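Membrane-bound lytic murein transglycosylase A (Burkholderia pseudomallei, PDB 6QK4) probably cleaves the beta-1,4 bond between MurNAc and GlcNAc in peptidoglycan, leaving a 1,6-anhydro bond on the MurNAc residue. Local coordinates at residues A[23-28]-A[88-93]. Numbering follows the deposited sequence.
Sequences ARLTPV and TPFQFA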
ATOM      1  N   ALA A  23      -7.025  22.945  19.387  1.00 28.35           N
ATOM      2  CA  ALA A  23      -6.059  22.045  20.005  1.00 26.57           C
ATOM      3  C   ALA A  23      -5.663  20.955  19.019  1.00 24.66           C
ATOM      4  O   ALA A  23      -6.422  20.601  18.104  1.00 26.70           O
ATOM      5  CB  ALA A  23      -6.632  21.409  21.281  1.00 26.78           C
ATOM      6  N   ARG A  24      -4.470  20.403  19.248  1.00 23.95           N
ATOM      7  CA  ARG A  24      -3.968  19.256  18.472  1.00 22.14           C
ATOM      8  C   ARG A  24      -4.871  18.011  18.623  1.00 21.95           C
ATOM      9  O   ARG A  24      -5.180  17.315  17.624  1.00 22.31           O
ATOM     10  CB  ARG A  24      -2.547  18.958  18.954  1.00 22.04           C
ATOM     11  CG  ARG A  24      -1.956  17.628  18.490  1.00 26.86           C
ATOM     12  CD  ARG A  24      -1.590  17.722  17.043  1.00 25.07           C
ATOM     13  NE  ARG A  24      -0.311  17.035  16.711  1.00 24.76           N
ATOM     14  CZ  ARG A  24       0.267  17.100  15.520  1.00 29.01           C
ATOM     15  NH1 ARG A  24      -0.325  17.773  14.513  1.00 25.83           N
ATOM     16  NH2 ARG A  24       1.453  16.477  15.312  1.00 24.53           N
ATOM     17  N   LEU A  25      -5.289  17.699  19.847  1.00 18.05           N
ATOM     18  CA  LEU A  25      -6.185  16.582  20.163  1.00 17.62           C
ATOM     19  C   LEU A  25      -7.369  17.071  20.985  1.00 22.13           C
ATOM     20  O   LEU A  25      -7.177  17.593  22.088  1.00 25.90           O
ATOM     21  CB  LEU A  25      -5.458  15.457  20.931  1.00 22.00           C
ATOM     22  CG  LEU A  25      -4.482  14.650  20.053  1.00 22.55           C
ATOM     23  CD1 LEU A  25      -3.422  13.939  20.952  1.00 29.35           C
ATOM     24  CD2 LEU A  25      -5.234  13.620  19.136  1.00 23.58           C
ATOM     25  N   THR A  26      -8.575  16.805  20.506  1.00 22.45           N
ATOM     26  CA  THR A  26      -9.800  17.240  21.187  1.00 23.67           C
ATOM     27  C   THR A  26     -10.670  16.019  21.419  1.00 25.30           C
ATOM     28  O   THR A  26     -11.197  15.442  20.444  1.00 25.04           O
ATOM     29  CB  THR A  26     -10.582  18.259  20.360  1.00 26.21           C
ATOM     30  OG1 THR A  26      -9.733  19.341  19.967  1.00 29.13           O
ATOM     31  CG2 THR A  26     -11.765  18.801  21.233  1.00 26.69           C
ATOM     32  N   PRO A  27     -10.897  15.587  22.664  1.00 23.94           N
ATOM     33  CA  PRO A  27     -11.820  14.460  22.885  1.00 22.09           C
ATOM     34  C   PRO A  27     -13.240  14.784  22.451  1.00 26.63           C
ATOM     35  O   PRO A  27     -13.758  15.886  22.686  1.00 26.73           O
ATOM     36  CB  PRO A  27     -11.762  14.241  24.412  1.00 26.59           C
ATOM     37  CG  PRO A  27     -11.442  15.672  24.958  1.00 28.44           C
ATOM     38  CD  PRO A  27     -10.450  16.248  23.927  1.00 25.64           C
ATOM     39  N   VAL A  28     -13.886  13.812  21.820  1.00 23.74           N
ATOM     40  CA  VAL A  28     -15.273  13.970  21.386  1.00 21.25           C
ATOM     41  C   VAL A  28     -16.037  12.695  21.743  1.00 22.78           C
ATOM     42  O   VAL A  28     -15.464  11.676  22.104  1.00 24.34           O
ATOM     43  CB  VAL A  28     -15.386  14.281  19.888  1.00 23.61           C
ATOM     44  CG1 VAL A  28     -14.592  15.526  19.503  1.00 25.32           C
ATOM     45  CG2 VAL A  28     -14.853  13.057  19.073  1.00 23.92           C
ATOM     46  N   THR A  88     -11.549   6.220  23.702  1.00 22.92           N
ATOM     47  CA  THR A  88     -12.101   7.531  23.438  1.00 24.47           C
ATOM     48  C   THR A  88     -11.535   8.090  22.137  1.00 20.71           C
ATOM     49  O   THR A  88     -10.308   8.082  21.962  1.00 21.87           O
ATOM     50  CB  THR A  88     -11.764   8.484  24.606  1.00 27.68           C
ATOM     51  OG1 THR A  88     -12.424   7.993  25.796  1.00 27.73           O
ATOM     52  CG2 THR A  88     -12.343   9.893  24.340  1.00 27.58           C
ATOM     53  N   PRO A  89     -12.361   8.638  21.259  1.00 22.58           N
ATOM     54  CA  PRO A  89     -11.816   9.275  20.055  1.00 22.89           C
ATOM     55  C   PRO A  89     -11.455  10.745  20.261  1.00 24.79           C
ATOM     56  O   PRO A  89     -12.162  11.498  20.929  1.00 24.16           O
ATOM     57  CB  PRO A  89     -12.974   9.111  19.052  1.00 23.78           C
ATOM     58  CG  PRO A  89     -14.273   9.275  19.960  1.00 21.81           C
ATOM     59  CD  PRO A  89     -13.836   8.733  21.341  1.00 21.58           C
ATOM     60  N   PHE A  90     -10.338  11.175  19.650  1.00 19.56           N
ATOM     61  CA  PHE A  90      -9.861  12.551  19.754  1.00 20.13           C
ATOM     62  C   PHE A  90      -9.740  13.127  18.359  1.00 24.04           C
ATOM     63  O   PHE A  90      -8.921  12.654  17.561  1.00 23.13           O
ATOM     64  CB  PHE A  90      -8.495  12.682  20.431  1.00 20.03           C
ATOM     65  CG  PHE A  90      -8.530  12.408  21.927  1.00 21.78           C
ATOM     66  CD1 PHE A  90      -8.725  11.114  22.368  1.00 20.92           C
ATOM     67  CD2 PHE A  90      -8.319  13.434  22.887  1.00 23.76           C
ATOM     68  CE1 PHE A  90      -8.776  10.808  23.721  1.00 23.44           C
ATOM     69  CE2 PHE A  90      -8.332  13.107  24.259  1.00 25.69           C
ATOM     70  CZ  PHE A  90      -8.583  11.801  24.653  1.00 24.85           C
ATOM     71  N   GLN A  91     -10.519  14.156  18.076  1.00 21.44           N
ATOM     72  CA  GLN A  91     -10.345  14.860  16.789  1.00 23.80           C
ATOM     73  C   GLN A  91      -8.910  15.385  16.663  1.00 20.77           C
ATOM     74  O   GLN A  91      -8.380  15.982  17.600  1.00 20.40           O
ATOM     75  CB  GLN A  91     -11.399  15.999  16.714  1.00 21.62           C
ATOM     76  CG  GLN A  91     -11.107  17.020  15.611  1.00 22.11           C
ATOM     77  CD  GLN A  91     -11.879  18.283  15.839  1.00 24.89           C
ATOM     78  OE1 GLN A  91     -13.032  18.383  15.423  1.00 26.31           O
ATOM     79  NE2 GLN A  91     -11.261  19.243  16.498  1.00 24.42           N
ATOM     80  N   PHE A  92      -8.236  15.090  15.524  1.00 19.39           N
ATOM     81  CA  PHE A  92      -6.798  15.331  15.367  1.00 18.97           C
ATOM     82  C   PHE A  92      -6.564  16.459  14.376  1.00 21.65           C
ATOM     83  O   PHE A  92      -7.049  16.398  13.231  1.00 20.98           O
ATOM     84  CB  PHE A  92      -6.153  14.057  14.850  1.00 19.56           C
ATOM     85  CG  PHE A  92      -4.650  14.110  14.755  1.00 23.32           C
ATOM     86  CD1 PHE A  92      -3.895  14.584  15.813  1.00 24.59           C
ATOM     87  CD2 PHE A  92      -4.011  13.647  13.613  1.00 23.33           C
ATOM     88  CE1 PHE A  92      -2.471  14.583  15.738  1.00 23.64           C
ATOM     89  CE2 PHE A  92      -2.599  13.689  13.525  1.00 22.02           C
ATOM     90  CZ  PHE A  92      -1.838  14.141  14.586  1.00 23.50           C
ATOM     91  N   ALA A  93      -5.854  17.500  14.810  1.00 18.74           N
ATOM     92  CA  ALA A  93      -5.558  18.601  13.911  1.00 20.74           C
ATOM     93  C   ALA A  93      -4.070  18.728  13.594  1.00 23.48           C
ATOM     94  O   ALA A  93      -3.194  18.332  14.383  1.00 23.90           O
ATOM     95  CB  ALA A  93      -6.063  19.919  14.500  1.00 24.72           C
TER
HETATM   96  O   HOH W   1      -8.435  18.727  17.597  1.00 24.59           O
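A short antiparallel strand pairing joins 25-27 to 88-92, which bonds along its other edge to strand 336-346 of the 3D domain region. T26 and Q91 form the hydrogen-bonded pair: T26 N meets Q91 O at 3.0 Å, and Q91 N reaches T26 O at 2.8 Å, from above the carbonyl plane. A93 N to R24 O and V28 N to P89 O flank it. P27 has no N-H to give, yet fits because it falls in a non-hydrogen-bonded pair; its CB lies over one face of the F90 ring, 4.0 Å from the centroid, a CH-pi contact. F90 also turns edge-to-face with F345. Branched, apolar L25 suits a place beside two rings, CD2 touching F90 CB at 3.6 Å and F92 CD1 at 3.7 Å. R24 CB points away from 88-93, but its long chain, bent at chi2 and chi3, returns NH1 to A93 O (2.9 Å, on a lone pair), with F92 CE1 over one guanidinium face. On the sheet face carrying T26 and Q91, a water accepts from T26 OG1 and Q91 NE2 and donates to A23 O and Q91 O. The pairing is consistent with an edge strand added beside a double-psi beta-barrel.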